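Local structure of glutamate racemase (Bacillus anthracis, 2DWU) at residues B[237-242]-B[258-263]; B[15-20]-B[246-251]; B[98-103]-B[128-133]; B[77-82]-B[122-127]. The protein belongs to the Asp/Glu/hydantoin racemase family of two-sheet alpha/beta proteins and holds D-glutamic acid in a pocket. All coordinates share one frame; numbering follows the deposited sequence. Where two conformers were deposited one is given.

Two neighbourhoods are sampled here. Contacts 1 and 2, with centres about 8 Å apart, share the unit made of strand 238-241, helix 245-256 and strand 262-264 at one edge of the six-stranded parallel sheet. Contacts 3 and 4, about 9 Å apart, join helices that follow strands of that sheet to helices 122-127 and 129-137, which follow strand 115-120 of the four-stranded sheet. Along the chain both are nested inside the long loop closed by contact 2, while contact 1 comes after them. Contacts 2 and 4, about 19 Å apart between centres, both touch D-glutamic acid, so the pocket draws on widely separated stretches of the sequence.

Contact 1. Residues B[237-242]-B[258-263]; sequences HRFFTT and YQISVD. With K (potassium ion), chain G.
Phe239 and Phe240 pair with Val262 and Asp263 as neighbouring parallel strands at one edge of the six-stranded sheet. Three backbone hydrogen bonds set the register: Phe239 N gives to Ser261 O at 3.0 Å, Asp263 N returns a bond to Phe239 O, and Thr241 N reaches Asp263 O. Phe239 O also meets the CA-H of Val262, at 3.3 Å from CA.

The side chains alternate between the two faces of the sheet. On the face of Phe239 and Val262, Ile260 crosses the Phe239 side chain at about a right angle and lays CD1 over one ring face, 3.9 Å from the ring centroid, a CH-pi contact. Leu20 and Tyr37 also pack against this ring, and Phe248 of helix 245-256 covers Thr241 and Val262. On the other face Phe240 and Asp263 run side by side, with Phe240 CD1 3.7 Å from Asp263 CB.

Arg238 adds a salt bridge across the strands, its NH2 lying 3.0 Å from Asp263 OD1. The bond is fairly straight at the proton (160°), and OD1 lies close to the guanidinium plane but is approached from above the carboxylate plane. The Arg238 chain is bent at chi2 (-72°) and chi3 (-59°), and Phe240 CZ lies above one guanidinium face, toward its rim. A water accepting from Arg238 NE lies 2.6 Å from Asp263 OD1.

Beyond the pairing, Thr242 O binds the potassium ion at 2.9 Å together with Val265 O, Asp266 OD2 and waters. Two adjacent parallel strands joined through a helix, here 245-256, are the hallmark of a beta-alpha-beta unit.

Contact 2. Residues B[15-20]-B[246-251]; sequences SGVGGL and SSFEHI. With DGL (D-glutamic acid), chain H.
The loop that brings Ser15 into the D-glutamic acid pocket rests its far side on helix 245-256, where Val17 meets Phe248 and Ile251. With Phe248 CG anti to the backbone N (chi1 -164°), the ring reaches off the helix towards the loop. Val17 runs antiparallel to it and sets CG1 over one ring face, 3.8 Å from the centroid and 29° off the normal, a CH-pi contact. Val17 CG2 lies 4.0 Å from Ile251 CD1. Two conformers of Val17 were deposited, and both contacts are less certain for the other one.

Such a turn, following the end of a parallel strand and leading into the next helix, is where alpha/beta folds commonly place their ligand sites. Here strand 9-14 runs into a type I turn, Val17 to Leu20, and Asp14 OD2 is bonded by both Gly16 N and Gly19 N. At the ring edge of Phe248, CE1 approaches Gly16 O at 3.6 Å, and that carbonyl accepts a hydrogen bond from Tyr37 OH. Leu20 CD2 is 4.2 Å from Phe248 CZ. On the pocket side Ser15 OG donates to OE2 of D-glutamic acid over 2.6 Å and accepts a weak bond from the ligand amino N.

Contact 3. Residues B[98-103]-B[128-133]; sequences GVIHPG and NMYEKA. With GOL (glycerol), chain J.
Ile100 lays its CG2 methyl over the centre of the Tyr130 ring, 3.6 Å from the centroid and only 10° off the normal, a CH-pi contact almost straight above the ring. CG2 is anti to the backbone N of Ile100, while CG1 (chi1 -64°) runs past the phenol end of the ring, 3.8 Å from Tyr130 OH. At the ring's rim Tyr130 CE1 lies 3.5 Å from Ile100 O. The hydroxyl is joined to Val99 O through a water, at 2.6 Å from Tyr130 OH, and makes a weak hydrogen bond with Asn78 OD1.

Met129 passes Ile100 at about a right angle. In the conformer described its CG lies 3.8 Å from Ile100 CG2; two were deposited, which makes the side-chain detail less certain.

Ala133 CB meets His101 CD2 at 3.7 Å. His101 NE2 donates to O1 of a glycerol at 2.9 Å, in the imidazole plane, and Lys132 NZ holds its O3. Gln224 of the second subunit packs on His101 as well.

Helices 100-110 and 129-137 thus meet without a direct hydrogen bond between the two segments: apolar overlap carries the interior, and the polar link is through water, with the glycerol, probably an additive, bridging His101 and Lys132 in this crystal.

Contact 4. Residues B[77-82]-B[122-127]; sequences CNTAAA and VGTIQS. With DGL (D-glutamic acid), chain H.
The N-terminal turn of helix 78-91 binds the alpha-carboxylate (O and OXT) of D-glutamic acid, and its Thr79 packs against Thr124 of helix 122-127. Cys77 is the N-cap: its SG accepts from Ala80 N at 3.3 Å. Asn78 grips the ligand's OXT twice, through the backbone N and through ND2 at 3.2 Å in a bond of 165°. The ligand's other oxygen, O, accepts from Thr79 N, and Thr79 OG1 donates to O of D-glutamic acid over 2.6 Å. A carboxylate facing the first amides of a helix would also be favoured by the helix dipole. Asn78 OD1 is hydrogen-bonded to Ser211 OG, which helps fix the amide that offers ND2.

Across the contact the axes of segments 78-82 and 122-127 approach to 8.2 Å, at 36° between their N-to-C directions, and Thr79 CA lies 4.8 Å from Thr124 CA. Gly123, with no side chain, sits where the helices are close. Thr124 OG1, anti to its own carbonyl carbon (chi1 -64°), lies 3.2 Å from Thr79 CA. Thr121 OG1 bonds both Thr79 OG1 and Thr124 N, so a residue of the pocket ties the two helix starts together. One turn further on, Ala82 CB touches Ser127 OG at 3.4 Å, a hydroxyl that donates to Thr124 O over 2.7 Å.

Contact 1. Residues B[237-242]-B[258-263]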
loop_
_atom_site.group_PDB
_atom_site.type_symbol
_atom_site.label_atom_id
_atom_site.label_comp_id
_atom_site.label_asym_id
_atom_site.label_seq_id
_atom_site.Cartn_x
_atom_site.Cartn_y
_atom_site.Cartn_z
ATOM N N HIS B 237 -5.963 12.586 -20.157
ATOM C CA HIS B 237 -5.843 11.147 -20.387
ATOM C C HIS B 237 -6.425 10.766 -21.733
ATOM O O HIS B 237 -7.362 11.436 -22.207
ATOM C CB HIS B 237 -6.614 10.434 -19.278
ATOM C CG HIS B 237 -6.247 10.940 -17.932
ATOM N ND1 HIS B 237 -4.959 10.866 -17.453
ATOM C CD2 HIS B 237 -6.950 11.653 -17.025
ATOM C CE1 HIS B 237 -4.885 11.516 -16.308
ATOM N NE2 HIS B 237 -6.080 12.005 -16.025
ATOM N N ARG B 238 -5.889 9.702 -22.325
ATOM C CA ARG B 238 -6.365 9.221 -23.621
ATOM C C ARG B 238 -6.759 7.761 -23.492
ATOM O O ARG B 238 -6.021 6.960 -22.875
ATOM C CB ARG B 238 -5.268 9.319 -24.688
ATOM C CG ARG B 238 -4.787 10.723 -25.028
ATOM C CD ARG B 238 -5.818 11.501 -25.815
ATOM N NE ARG B 238 -6.197 10.880 -27.097
ATOM C CZ ARG B 238 -5.459 10.858 -28.206
ATOM N NH1 ARG B 238 -4.251 11.423 -28.240
ATOM N NH2 ARG B 238 -5.943 10.281 -29.303
ATOM N N PHE B 239 -7.888 7.409 -24.103
ATOM C CA PHE B 239 -8.359 6.021 -24.066
ATOM C C PHE B 239 -8.517 5.505 -25.491
ATOM O O PHE B 239 -8.950 6.244 -26.393
ATOM C CB PHE B 239 -9.689 5.936 -23.321
ATOM C CG PHE B 239 -9.582 6.306 -21.874
ATOM C CD1 PHE B 239 -9.461 5.312 -20.902
ATOM C CD2 PHE B 239 -9.570 7.641 -21.486
ATOM C CE1 PHE B 239 -9.328 5.647 -19.555
ATOM C CE2 PHE B 239 -9.435 7.996 -20.131
ATOM C CZ PHE B 239 -9.313 6.982 -19.162
ATOM N N PHE B 240 -8.144 4.249 -25.701
ATOM C CA PHE B 240 -8.219 3.621 -27.010
ATOM C C PHE B 240 -8.895 2.261 -26.887
ATOM O O PHE B 240 -8.729 1.571 -25.876
ATOM C CB PHE B 240 -6.807 3.442 -27.565
ATOM C CG PHE B 240 -6.071 4.729 -27.779
ATOM C CD1 PHE B 240 -6.267 5.469 -28.945
ATOM C CD2 PHE B 240 -5.194 5.209 -26.816
ATOM C CE1 PHE B 240 -5.596 6.677 -29.147
ATOM C CE2 PHE B 240 -4.517 6.424 -27.007
ATOM C CZ PHE B 240 -4.726 7.155 -28.184
ATOM N N THR B 241 -9.650 1.874 -27.910
ATOM C CA THR B 241 -10.337 0.579 -27.876
ATOM C C THR B 241 -10.306 -0.078 -29.239
ATOM O O THR B 241 -10.246 0.600 -30.279
ATOM C CB THR B 241 -11.804 0.730 -27.453
ATOM O OG1 THR B 241 -12.431 -0.562 -27.453
ATOM C CG2 THR B 241 -12.562 1.623 -28.436
ATOM N N THR B 242 -10.320 -1.406 -29.241
ATOM C CA THR B 242 -10.322 -2.130 -30.503
ATOM C C THR B 242 -11.759 -2.434 -30.909
ATOM O O THR B 242 -12.004 -2.916 -32.018
ATOM C CB THR B 242 -9.571 -3.458 -30.422
ATOM O OG1 THR B 242 -10.098 -4.231 -29.333
ATOM C CG2 THR B 242 -8.055 -3.229 -30.260
ATOM N N TYR B 258 -18.590 10.660 -16.083
ATOM C CA TYR B 258 -18.269 11.740 -17.006
ATOM C C TYR B 258 -17.734 11.201 -18.330
ATOM O O TYR B 258 -17.386 10.022 -18.428
ATOM C CB TYR B 258 -17.274 12.706 -16.361
ATOM C CG TYR B 258 -15.978 12.077 -15.970
ATOM C CD1 TYR B 258 -14.950 11.920 -16.900
ATOM C CD2 TYR B 258 -15.782 11.598 -14.677
ATOM C CE1 TYR B 258 -13.760 11.302 -16.554
ATOM C CE2 TYR B 258 -14.600 10.978 -14.318
ATOM C CZ TYR B 258 -13.590 10.829 -15.263
ATOM O OH TYR B 258 -12.420 10.194 -14.935
ATOM N N GLN B 259 -17.684 12.052 -19.351
ATOM C CA GLN B 259 -17.212 11.624 -20.663
ATOM C C GLN B 259 -15.704 11.682 -20.796
ATOM O O GLN B 259 -15.049 12.559 -20.233
ATOM C CB GLN B 259 -17.846 12.473 -21.766
ATOM C CG GLN B 259 -19.355 12.643 -21.610
ATOM C CD GLN B 259 -20.007 13.215 -22.857
ATOM O OE1 GLN B 259 -19.473 14.128 -23.488
ATOM N NE2 GLN B 259 -21.173 12.686 -23.214
ATOM N N ILE B 260 -15.157 10.747 -21.564
ATOM C CA ILE B 260 -13.717 10.685 -21.774
ATOM C C ILE B 260 -13.351 10.685 -23.257
ATOM O O ILE B 260 -14.213 10.515 -24.121
ATOM C CB ILE B 260 -13.123 9.399 -21.137
ATOM C CG1 ILE B 260 -13.909 8.175 -21.618
ATOM C CG2 ILE B 260 -13.160 9.482 -19.629
ATOM C CD1 ILE B 260 -13.290 6.854 -21.181
ATOM N N SER B 261 -12.066 10.882 -23.543
ATOM C CA SER B 261 -11.576 10.878 -24.917
ATOM C C SER B 261 -11.341 9.438 -25.355
ATOM O O SER B 261 -10.481 8.752 -24.798
ATOM C CB SER B 261 -10.258 11.656 -25.020
ATOM O OG SER B 261 -9.636 11.425 -26.273
ATOM N N VAL B 262 -12.099 8.981 -26.349
ATOM C CA VAL B 262 -11.944 7.612 -26.846
ATOM C C VAL B 262 -11.702 7.541 -28.351
ATOM O O VAL B 262 -12.408 8.189 -29.137
ATOM C CB VAL B 262 -13.177 6.730 -26.544
ATOM C CG1 VAL B 262 -12.854 5.279 -26.913
ATOM C CG2 VAL B 262 -13.550 6.817 -25.070
ATOM N N ASP B 263 -10.700 6.767 -28.743
ATOM C CA ASP B 263 -10.368 6.590 -30.156
ATOM C C ASP B 263 -10.243 5.107 -30.496
ATOM O O ASP B 263 -9.979 4.279 -29.617
ATOM C CB ASP B 263 -9.065 7.312 -30.503
ATOM C CG ASP B 263 -9.253 8.814 -30.633
ATOM O OD1 ASP B 263 -8.834 9.551 -29.733
ATOM O OD2 ASP B 263 -9.840 9.253 -31.650
HETATM K K K G . -10.076 -2.881 -34.227
HETATM O O HOH W 1 -10.084 11.275 -21.377
HETATM O O HOH W 2 -8.363 9.105 -27.230
HETATM O O HOH W 3 -7.923 -4.756 -33.489
HETATM O O HOH W 4 -9.168 -5.617 -35.764
#

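Contact 2. Residues B[15-20]-B[246-251]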
loop_
_atom_site.group_PDB
_atom_site.type_symbol
_atom_site.label_atom_id
_atom_site.label_comp_id
_atom_site.label_asym_id
_atom_site.label_seq_id
_atom_site.Cartn_x
_atom_site.Cartn_y
_atom_site.Cartn_z
ATOM N N SER B 15 -8.296 -6.016 -21.205
ATOM C CA SER B 15 -9.014 -6.717 -22.242
ATOM C C SER B 15 -10.195 -5.905 -22.785
ATOM O O SER B 15 -10.713 -6.245 -23.846
ATOM C CB SER B 15 -9.528 -8.050 -21.696
ATOM O OG SER B 15 -10.543 -7.852 -20.715
ATOM N N GLY B 16 -10.619 -4.846 -22.080
ATOM C CA GLY B 16 -11.757 -4.062 -22.535
ATOM C C GLY B 16 -12.054 -2.825 -21.715
ATOM O O GLY B 16 -11.189 -1.953 -21.580
ATOM N N VAL B 17 -13.274 -2.737 -21.182
ATOM C CA VAL B 17 -13.688 -1.600 -20.367
ATOM C C VAL B 17 -13.442 -1.811 -18.875
ATOM O O VAL B 17 -13.290 -0.849 -18.133
ATOM C CB VAL B 17 -15.206 -1.251 -20.552
ATOM C CG1 VAL B 17 -15.441 -0.612 -21.898
ATOM C CG2 VAL B 17 -16.079 -2.507 -20.422
ATOM N N GLY B 18 -13.388 -3.065 -18.441
ATOM C CA GLY B 18 -13.200 -3.338 -17.018
ATOM C C GLY B 18 -12.073 -2.557 -16.373
ATOM O O GLY B 18 -12.195 -2.077 -15.232
ATOM N N GLY B 19 -10.957 -2.481 -17.104
ATOM C CA GLY B 19 -9.778 -1.771 -16.643
ATOM C C GLY B 19 -10.028 -0.321 -16.251
ATOM O O GLY B 19 -9.126 0.323 -15.690
ATOM N N LEU B 20 -11.212 0.226 -16.570
ATOM C CA LEU B 20 -11.501 1.595 -16.164
ATOM C C LEU B 20 -11.548 1.694 -14.640
ATOM O O LEU B 20 -11.373 2.773 -14.084
ATOM C CB LEU B 20 -12.829 2.109 -16.746
ATOM C CG LEU B 20 -12.870 2.346 -18.257
ATOM C CD1 LEU B 20 -14.273 2.929 -18.602
ATOM C CD2 LEU B 20 -11.760 3.338 -18.688
ATOM N N SER B 246 -18.284 4.131 -29.835
ATOM C CA SER B 246 -19.485 4.644 -29.178
ATOM C C SER B 246 -19.870 3.759 -27.996
ATOM O O SER B 246 -20.316 4.253 -26.958
ATOM C CB SER B 246 -20.651 4.763 -30.175
ATOM O OG SER B 246 -20.987 3.514 -30.753
ATOM N N SER B 247 -19.669 2.453 -28.139
ATOM C CA SER B 247 -19.979 1.507 -27.074
ATOM C C SER B 247 -19.103 1.777 -25.838
ATOM O O SER B 247 -19.598 1.848 -24.705
ATOM C CB SER B 247 -19.742 0.083 -27.572
ATOM O OG SER B 247 -19.917 -0.854 -26.532
ATOM N N PHE B 248 -17.799 1.918 -26.068
ATOM C CA PHE B 248 -16.860 2.196 -24.981
ATOM C C PHE B 248 -17.202 3.514 -24.277
ATOM O O PHE B 248 -17.240 3.582 -23.051
ATOM C CB PHE B 248 -15.437 2.267 -25.526
ATOM C CG PHE B 248 -14.376 2.160 -24.464
ATOM C CD1 PHE B 248 -13.671 0.973 -24.298
ATOM C CD2 PHE B 248 -14.052 3.251 -23.666
ATOM C CE1 PHE B 248 -12.645 0.871 -23.352
ATOM C CE2 PHE B 248 -13.019 3.159 -22.715
ATOM C CZ PHE B 248 -12.318 1.966 -22.565
ATOM N N GLU B 249 -17.447 4.562 -25.061
ATOM C CA GLU B 249 -17.783 5.874 -24.507
ATOM C C GLU B 249 -19.023 5.819 -23.611
ATOM O O GLU B 249 -19.084 6.466 -22.561
ATOM C CB GLU B 249 -18.012 6.879 -25.643
ATOM C CG GLU B 249 -16.733 7.292 -26.374
ATOM C CD GLU B 249 -16.992 8.170 -27.597
ATOM O OE1 GLU B 249 -16.081 8.936 -27.981
ATOM O OE2 GLU B 249 -18.093 8.087 -28.188
ATOM N N HIS B 250 -20.017 5.052 -24.037
ATOM C CA HIS B 250 -21.256 4.916 -23.279
ATOM C C HIS B 250 -21.062 4.214 -21.935
ATOM O O HIS B 250 -21.570 4.678 -20.907
ATOM C CB HIS B 250 -22.299 4.167 -24.126
ATOM C CG HIS B 250 -23.599 3.935 -23.424
ATOM N ND1 HIS B 250 -24.384 4.965 -22.949
ATOM C CD2 HIS B 250 -24.255 2.789 -23.116
ATOM C CE1 HIS B 250 -25.466 4.464 -22.376
ATOM N NE2 HIS B 250 -25.411 3.147 -22.465
ATOM N N ILE B 251 -20.351 3.087 -21.927
ATOM C CA ILE B 251 -20.108 2.380 -20.669
ATOM C C ILE B 251 -19.249 3.251 -19.750
ATOM O O ILE B 251 -19.510 3.366 -18.553
ATOM C CB ILE B 251 -19.348 1.050 -20.883
ATOM C CG1 ILE B 251 -20.180 0.099 -21.744
ATOM C CG2 ILE B 251 -19.024 0.425 -19.529
ATOM C CD1 ILE B 251 -19.443 -1.179 -22.107
HETATM N N DGL H . -10.485 -7.733 -17.376
HETATM C CA DGL H . -10.701 -9.182 -17.066
HETATM C C DGL H . -10.048 -9.532 -15.775
HETATM O O DGL H . -9.818 -10.692 -15.455
HETATM C CB DGL H . -12.214 -9.485 -16.988
HETATM C CG DGL H . -12.747 -9.579 -18.438
HETATM C CD DGL H . -12.172 -10.647 -19.274
HETATM O OE1 DGL H . -12.409 -11.846 -19.114
HETATM O OE2 DGL H . -11.353 -10.252 -20.221
HETATM O OXT DGL H . -9.715 -8.544 -14.992
#

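Contact 3. Residues B[98-103]-B[128-133]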
loop_
_atom_site.group_PDB
_atom_site.type_symbol
_atom_site.label_atom_id
_atom_site.label_comp_id
_atom_site.label_asym_id
_atom_site.label_seq_id
_atom_site.Cartn_x
_atom_site.Cartn_y
_atom_site.Cartn_z
ATOM N N GLY B 98 1.462 -5.149 -12.274
ATOM C CA GLY B 98 0.279 -5.952 -12.540
ATOM C C GLY B 98 -0.703 -5.740 -11.399
ATOM O O GLY B 98 -0.347 -5.193 -10.339
ATOM N N VAL B 99 -1.922 -6.214 -11.588
ATOM C CA VAL B 99 -2.963 -6.017 -10.573
ATOM C C VAL B 99 -3.058 -7.127 -9.532
ATOM O O VAL B 99 -3.766 -6.973 -8.531
ATOM C CB VAL B 99 -4.371 -5.839 -11.216
ATOM C CG1 VAL B 99 -4.485 -4.445 -11.816
ATOM C CG2 VAL B 99 -4.629 -6.873 -12.319
ATOM N N ILE B 100 -2.333 -8.216 -9.750
ATOM C CA ILE B 100 -2.392 -9.362 -8.825
ATOM C C ILE B 100 -1.562 -9.186 -7.549
ATOM O O ILE B 100 -2.113 -9.292 -6.451
ATOM C CB ILE B 100 -1.986 -10.661 -9.570
ATOM C CG1 ILE B 100 -3.026 -10.943 -10.662
ATOM C CG2 ILE B 100 -1.838 -11.862 -8.579
ATOM C CD1 ILE B 100 -2.746 -12.178 -11.488
ATOM N N HIS B 101 -0.274 -8.873 -7.684
ATOM C CA HIS B 101 0.576 -8.722 -6.517
ATOM C C HIS B 101 0.138 -7.624 -5.553
ATOM O O HIS B 101 0.215 -7.806 -4.332
ATOM C CB HIS B 101 2.038 -8.555 -6.951
ATOM C CG HIS B 101 2.613 -9.800 -7.558
ATOM N ND1 HIS B 101 2.339 -10.191 -8.851
ATOM C CD2 HIS B 101 3.403 -10.767 -7.030
ATOM C CE1 HIS B 101 2.937 -11.349 -9.097
ATOM N NE2 HIS B 101 3.591 -11.719 -8.007
ATOM N N PRO B 102 -0.332 -6.475 -6.063
ATOM C CA PRO B 102 -0.769 -5.434 -5.128
ATOM C C PRO B 102 -1.942 -5.923 -4.284
ATOM O O PRO B 102 -2.026 -5.600 -3.093
ATOM C CB PRO B 102 -1.176 -4.263 -6.049
ATOM C CG PRO B 102 -0.240 -4.423 -7.190
ATOM C CD PRO B 102 -0.262 -5.959 -7.440
ATOM N N GLY B 103 -2.834 -6.715 -4.888
ATOM C CA GLY B 103 -3.985 -7.252 -4.163
ATOM C C GLY B 103 -3.546 -8.259 -3.094
ATOM O O GLY B 103 -4.060 -8.247 -1.975
ATOM N N ASN B 128 -3.080 -19.979 -10.815
ATOM C CA ASN B 128 -2.727 -20.080 -9.407
ATOM C C ASN B 128 -1.766 -18.970 -8.987
ATOM O O ASN B 128 -1.054 -19.094 -7.995
ATOM C CB ASN B 128 -2.122 -21.445 -9.059
ATOM C CG ASN B 128 -2.379 -21.812 -7.599
ATOM O OD1 ASN B 128 -3.468 -21.549 -7.064
ATOM N ND2 ASN B 128 -1.391 -22.423 -6.957
ATOM N N MET B 129 -1.745 -17.868 -9.738
ATOM C CA MET B 129 -0.820 -16.787 -9.404
ATOM C C MET B 129 -1.099 -16.145 -8.049
ATOM O O MET B 129 -0.166 -15.702 -7.371
ATOM C CB MET B 129 -0.806 -15.702 -10.495
ATOM C CG MET B 129 0.187 -14.581 -10.188
ATOM S SD MET B 129 0.468 -13.418 -11.535
ATOM C CE MET B 129 1.210 -14.522 -12.653
ATOM N N TYR B 130 -2.368 -16.075 -7.647
ATOM C CA TYR B 130 -2.673 -15.486 -6.351
ATOM C C TYR B 130 -2.088 -16.305 -5.222
ATOM O O TYR B 130 -1.442 -15.745 -4.345
ATOM C CB TYR B 130 -4.175 -15.300 -6.158
ATOM C CG TYR B 130 -4.648 -13.969 -6.701
ATOM C CD1 TYR B 130 -4.403 -12.797 -5.998
ATOM C CD2 TYR B 130 -5.319 -13.893 -7.925
ATOM C CE1 TYR B 130 -4.830 -11.543 -6.510
ATOM C CE2 TYR B 130 -5.737 -12.673 -8.432
ATOM C CZ TYR B 130 -5.497 -11.515 -7.737
ATOM O OH TYR B 130 -5.922 -10.323 -8.290
ATOM N N GLU B 131 -2.286 -17.628 -5.239
ATOM C CA GLU B 131 -1.716 -18.458 -4.182
ATOM C C GLU B 131 -0.193 -18.359 -4.216
ATOM O O GLU B 131 0.442 -18.237 -3.153
ATOM C CB GLU B 131 -2.139 -19.924 -4.344
ATOM C CG GLU B 131 -1.674 -20.763 -3.156
ATOM C CD GLU B 131 -2.216 -22.177 -3.156
ATOM O OE1 GLU B 131 -2.548 -22.672 -2.059
ATOM O OE2 GLU B 131 -2.306 -22.795 -4.230
ATOM N N LYS B 132 0.396 -18.392 -5.408
ATOM C CA LYS B 132 1.845 -18.303 -5.501
ATOM C C LYS B 132 2.368 -16.965 -4.987
ATOM O O LYS B 132 3.365 -16.927 -4.278
ATOM C CB LYS B 132 2.313 -18.541 -6.929
ATOM C CG LYS B 132 2.044 -19.983 -7.358
ATOM C CD LYS B 132 2.731 -20.330 -8.633
ATOM C CE LYS B 132 2.167 -19.599 -9.811
ATOM N NZ LYS B 132 2.996 -19.909 -11.035
ATOM N N ALA B 133 1.686 -15.868 -5.320
ATOM C CA ALA B 133 2.138 -14.567 -4.839
ATOM C C ALA B 133 2.012 -14.452 -3.330
ATOM O O ALA B 133 2.898 -13.898 -2.658
ATOM C CB ALA B 133 1.333 -13.444 -5.513
HETATM C C1 GOL J . 5.407 -15.340 -7.813
HETATM O O1 GOL J . 4.743 -14.228 -7.212
HETATM C C2 GOL J . 4.654 -15.783 -9.062
HETATM O O2 GOL J . 4.572 -14.691 -9.988
HETATM C C3 GOL J . 5.389 -16.972 -9.695
HETATM O O3 GOL J . 4.704 -17.410 -10.878
HETATM O O HOH W 5 -5.518 -8.181 -6.900
#

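Contact 4. Residues B[77-82]-B[122-127]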
loop_
_atom_site.group_PDB
_atom_site.type_symbol
_atom_site.label_atom_id
_atom_site.label_comp_id
_atom_site.label_asym_id
_atom_site.label_seq_id
_atom_site.Cartn_x
_atom_site.Cartn_y
_atom_site.Cartn_z
ATOM N N CYS B 77 -5.710 -5.747 -16.315
ATOM C CA CYS B 77 -6.513 -6.968 -16.420
ATOM C C CYS B 77 -5.887 -8.095 -15.599
ATOM O O CYS B 77 -4.735 -8.433 -15.823
ATOM C CB CYS B 77 -6.566 -7.369 -17.898
ATOM S SG CYS B 77 -7.471 -8.877 -18.245
ATOM N N ASN B 78 -6.650 -8.663 -14.656
ATOM C CA ASN B 78 -6.116 -9.743 -13.831
ATOM C C ASN B 78 -5.807 -10.974 -14.678
ATOM O O ASN B 78 -4.824 -11.667 -14.407
ATOM C CB ASN B 78 -7.112 -10.110 -12.706
ATOM C CG ASN B 78 -7.367 -8.942 -11.753
ATOM O OD1 ASN B 78 -6.881 -8.914 -10.577
ATOM N ND2 ASN B 78 -8.135 -7.993 -12.207
ATOM N N THR B 79 -6.642 -11.255 -15.688
ATOM C CA THR B 79 -6.427 -12.412 -16.574
ATOM C C THR B 79 -5.137 -12.241 -17.380
ATOM O O THR B 79 -4.323 -13.170 -17.506
ATOM C CB THR B 79 -7.621 -12.571 -17.550
ATOM O OG1 THR B 79 -8.826 -12.724 -16.783
ATOM C CG2 THR B 79 -7.429 -13.789 -18.454
ATOM N N ALA B 80 -4.952 -11.024 -17.891
ATOM C CA ALA B 80 -3.773 -10.700 -18.675
ATOM C C ALA B 80 -2.538 -10.748 -17.779
ATOM O O ALA B 80 -1.479 -11.265 -18.184
ATOM C CB ALA B 80 -3.947 -9.295 -19.305
ATOM N N ALA B 81 -2.659 -10.246 -16.547
ATOM C CA ALA B 81 -1.511 -10.273 -15.649
ATOM C C ALA B 81 -1.109 -11.705 -15.311
ATOM O O ALA B 81 0.081 -12.041 -15.286
ATOM C CB ALA B 81 -1.784 -9.489 -14.374
ATOM N N ALA B 82 -2.105 -12.553 -15.056
ATOM C CA ALA B 82 -1.818 -13.941 -14.720
ATOM C C ALA B 82 -1.077 -14.625 -15.853
ATOM O O ALA B 82 -0.152 -15.417 -15.626
ATOM C CB ALA B 82 -3.136 -14.686 -14.420
ATOM N N VAL B 122 -11.707 -17.781 -14.938
ATOM C CA VAL B 122 -11.113 -19.096 -14.974
ATOM C C VAL B 122 -9.608 -18.993 -15.266
ATOM O O VAL B 122 -8.802 -19.662 -14.623
ATOM C CB VAL B 122 -11.802 -19.956 -16.026
ATOM C CG1 VAL B 122 -10.994 -21.211 -16.259
ATOM C CG2 VAL B 122 -13.207 -20.299 -15.562
ATOM N N GLY B 123 -9.205 -18.128 -16.199
ATOM C CA GLY B 123 -7.793 -18.006 -16.505
ATOM C C GLY B 123 -6.988 -17.532 -15.301
ATOM O O GLY B 123 -5.922 -18.057 -15.009
ATOM N N THR B 124 -7.511 -16.543 -14.595
ATOM C CA THR B 124 -6.814 -16.016 -13.423
ATOM C C THR B 124 -6.664 -17.064 -12.345
ATOM O O THR B 124 -5.570 -17.261 -11.805
ATOM C CB THR B 124 -7.554 -14.810 -12.861
ATOM O OG1 THR B 124 -7.534 -13.773 -13.843
ATOM C CG2 THR B 124 -6.899 -14.312 -11.571
ATOM N N ILE B 125 -7.752 -17.765 -12.058
ATOM C CA ILE B 125 -7.700 -18.774 -11.012
ATOM C C ILE B 125 -6.857 -19.991 -11.406
ATOM O O ILE B 125 -6.059 -20.487 -10.597
ATOM C CB ILE B 125 -9.119 -19.183 -10.601
ATOM C CG1 ILE B 125 -9.879 -17.950 -10.101
ATOM C CG2 ILE B 125 -9.052 -20.248 -9.502
ATOM C CD1 ILE B 125 -9.170 -17.210 -8.892
ATOM N N GLN B 126 -6.996 -20.468 -12.642
ATOM C CA GLN B 126 -6.209 -21.627 -13.055
ATOM C C GLN B 126 -4.705 -21.392 -13.073
ATOM O O GLN B 126 -3.929 -22.342 -12.942
ATOM C CB GLN B 126 -6.704 -22.137 -14.411
ATOM C CG GLN B 126 -8.121 -22.704 -14.320
ATOM C CD GLN B 126 -8.232 -23.870 -13.342
ATOM O OE1 GLN B 126 -8.665 -23.706 -12.190
ATOM N NE2 GLN B 126 -7.827 -25.057 -13.792
ATOM N N SER B 127 -4.274 -20.138 -13.202
ATOM C CA SER B 127 -2.841 -19.818 -13.217
ATOM C C SER B 127 -2.221 -20.033 -11.835
ATOM O O SER B 127 -1.017 -20.228 -11.726
ATOM C CB SER B 127 -2.638 -18.348 -13.592
ATOM O OG SER B 127 -2.935 -17.498 -12.497
HETATM N N DGL H . -10.485 -7.733 -17.376
HETATM C CA DGL H . -10.701 -9.182 -17.066
HETATM C C DGL H . -10.048 -9.532 -15.775
HETATM O O DGL H . -9.818 -10.692 -15.455
HETATM C CB DGL H . -12.214 -9.485 -16.988
HETATM C CG DGL H . -12.747 -9.579 -18.438
HETATM C CD DGL H . -12.172 -10.647 -19.274
HETATM O OE1 DGL H . -12.409 -11.846 -19.114
HETATM O OE2 DGL H . -11.353 -10.252 -20.221
HETATM O OXT DGL H . -9.715 -8.544 -14.992
#